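Local coordinates for N-(5'-phosphoribosyl)anthranilate isomerase (Thermococcus kodakarensis, PDB 5LHE), which catalyses the isomerisation of N-(5-phosphoribosyl)anthranilate to 1-(2-carboxyphenylamino)-1-deoxyribulose 5-phosphate, the third step of tryptophan biosynthesis from chorismate, at residues A[98-103]-A[128-133]. Numbering follows the deposited sequence.
Sequences SVMKAF and VDKILL
The Phe103 ring has the carbonyl oxygen of Leu132 at its edge, near the ring plane, while CG2 of Ile131 meets it obliquely, 3.7 Å from CE1. CD2 of Leu133 also approaches at a slant and touches CB of Phe103. With CG anti to its own carbonyl carbon (chi1 -59°), the ring swings back along its strand to Ile131, two residues before its register partner. Tyr126 meets the ring with its plane steeply inclined, and Leu119 and Ile123 of helix 112-123 pack on it from outside the barrel. That helix links the two parallel strands in a beta-alpha-beta crossover, and the pair forms the fifth and sixth strands of the TIM barrel. The backbone ladder between the two strands runs from Lys130 N to Val99 O, then Lys101 N to Lys130 O, Leu132 N to Lys101 O and Phe103 N to Leu132 O (2.8 Å). Asp129 N adds a weak bond to Val99 O, and a water accepts from Val99 N and, weakly, from Asp129 N. On the barrel's interior face, Met100 lays CG and SD across CB of Lys130 and CB of Leu132, and CB of Ala102 meets CD2 of Leu132 at 3.9 Å. On the helix-facing side, Val99 CG1 and Val128 CG1 touch at 3.6 Å. Lys101 bends away at chi2 and chi4, its NZ bonding to Ala102 O (3.0 Å) and to Ser81 O.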
loop_
_atom_site.group_PDB
_atom_site.type_symbol
_atom_site.label_atom_id
_atom_site.label_comp_id
_atom_site.label_asym_id
_atom_site.label_seq_id
_atom_site.Cartn_x
_atom_site.Cartn_y
_atom_site.Cartn_z
ATOM N N SER A 98 8.572 -9.699 4.654
ATOM C CA SER A 98 9.002 -8.697 3.690
ATOM C C SER A 98 8.144 -7.472 3.895
ATOM O O SER A 98 6.959 -7.595 4.183
ATOM C CB SER A 98 8.892 -9.231 2.267
ATOM O OG SER A 98 9.737 -10.363 2.146
ATOM N N VAL A 99 8.732 -6.291 3.755
ATOM C CA VAL A 99 8.025 -5.091 4.168
ATOM C C VAL A 99 7.760 -4.117 3.039
ATOM O O VAL A 99 8.634 -3.821 2.222
ATOM C CB VAL A 99 8.797 -4.342 5.282
ATOM C CG1 VAL A 99 8.086 -3.059 5.647
ATOM C CG2 VAL A 99 8.927 -5.236 6.518
ATOM N N MET A 100 6.533 -3.618 3.007
ATOM C CA MET A 100 6.272 -2.410 2.269
ATOM C C MET A 100 6.008 -1.328 3.306
ATOM O O MET A 100 5.106 -1.444 4.147
ATOM C CB MET A 100 5.110 -2.597 1.274
ATOM C CG MET A 100 4.689 -1.307 0.599
ATOM S SD MET A 100 3.928 -1.571 -1.004
ATOM C CE MET A 100 2.798 -2.903 -0.663
ATOM N N LYS A 101 6.844 -0.298 3.271
ATOM C CA LYS A 101 6.729 0.808 4.196
ATOM C C LYS A 101 5.966 1.954 3.530
ATOM O O LYS A 101 6.360 2.433 2.476
ATOM C CB LYS A 101 8.115 1.264 4.670
ATOM C CG LYS A 101 8.107 2.460 5.608
ATOM C CD LYS A 101 7.518 2.142 6.978
ATOM C CE LYS A 101 7.652 3.343 7.910
ATOM N NZ LYS A 101 6.690 4.450 7.603
ATOM N N ALA A 102 4.859 2.353 4.151
ATOM C CA ALA A 102 4.023 3.463 3.696
ATOM C C ALA A 102 4.466 4.811 4.259
ATOM O O ALA A 102 4.693 4.937 5.466
ATOM C CB ALA A 102 2.589 3.207 4.081
ATOM N N PHE A 103 4.551 5.822 3.396
ATOM C CA PHE A 103 4.976 7.151 3.798
ATOM C C PHE A 103 3.891 8.127 3.405
ATOM O O PHE A 103 3.417 8.107 2.265
ATOM C CB PHE A 103 6.297 7.560 3.135
ATOM C CG PHE A 103 7.440 6.639 3.423
ATOM C CD1 PHE A 103 7.675 5.548 2.613
ATOM C CD2 PHE A 103 8.296 6.880 4.493
ATOM C CE1 PHE A 103 8.738 4.703 2.865
ATOM C CE2 PHE A 103 9.354 6.043 4.746
ATOM C CZ PHE A 103 9.577 4.953 3.928
ATOM N N VAL A 128 13.787 -1.519 3.247
ATOM C CA VAL A 128 12.538 -2.249 2.998
ATOM C C VAL A 128 12.354 -2.640 1.528
ATOM O O VAL A 128 12.933 -2.028 0.629
ATOM C CB VAL A 128 11.300 -1.430 3.434
ATOM C CG1 VAL A 128 11.176 -1.407 4.940
ATOM C CG2 VAL A 128 11.375 -0.017 2.870
ATOM N N ASP A 129 11.525 -3.657 1.297
ATOM C CA ASP A 129 11.365 -4.245 -0.029
ATOM C C ASP A 129 10.636 -3.298 -0.966
ATOM O O ASP A 129 10.979 -3.181 -2.142
ATOM C CB ASP A 129 10.619 -5.579 0.050
ATOM C CG ASP A 129 10.347 -6.183 -1.329
ATOM O OD1 ASP A 129 11.273 -6.217 -2.158
ATOM O OD2 ASP A 129 9.206 -6.620 -1.585
ATOM N N LYS A 130 9.633 -2.612 -0.444
ATOM C CA LYS A 130 8.880 -1.681 -1.273
ATOM C C LYS A 130 8.540 -0.426 -0.496
ATOM O O LYS A 130 8.433 -0.446 0.734
ATOM C CB LYS A 130 7.606 -2.328 -1.807
ATOM C CG LYS A 130 7.833 -3.416 -2.817
ATOM C CD LYS A 130 6.538 -3.680 -3.591
ATOM C CE LYS A 130 6.463 -5.121 -4.086
ATOM N NZ LYS A 130 7.600 -5.493 -4.965
ATOM N N ILE A 131 8.381 0.660 -1.246
ATOM C CA ILE A 131 7.986 1.946 -0.715
ATOM C C ILE A 131 6.642 2.310 -1.304
ATOM O O ILE A 131 6.441 2.205 -2.516
ATOM C CB ILE A 131 9.034 3.035 -1.055
ATOM C CG1 ILE A 131 10.329 2.783 -0.281
ATOM C CG2 ILE A 131 8.500 4.442 -0.769
ATOM C CD1 ILE A 131 11.580 3.112 -1.067
ATOM N N LEU A 132 5.715 2.693 -0.436
ATOM C CA LEU A 132 4.376 3.129 -0.845
ATOM C C LEU A 132 4.185 4.583 -0.428
ATOM O O LEU A 132 4.410 4.945 0.739
ATOM C CB LEU A 132 3.278 2.227 -0.229
ATOM C CG LEU A 132 1.776 2.495 -0.496
ATOM C CD1 LEU A 132 0.925 1.225 -0.371
ATOM C CD2 LEU A 132 1.212 3.565 0.426
ATOM N N LEU A 133 3.778 5.413 -1.384
ATOM C CA LEU A 133 3.521 6.830 -1.121
ATOM C C LEU A 133 2.027 7.054 -1.053
ATOM O O LEU A 133 1.311 6.863 -2.039
ATOM C CB LEU A 133 4.153 7.722 -2.202
ATOM C CG LEU A 133 5.668 7.619 -2.384
ATOM C CD1 LEU A 133 6.160 8.759 -3.260
ATOM C CD2 LEU A 133 6.372 7.640 -1.049
HETATM O O HOH W 1 11.934 -6.046 3.484
#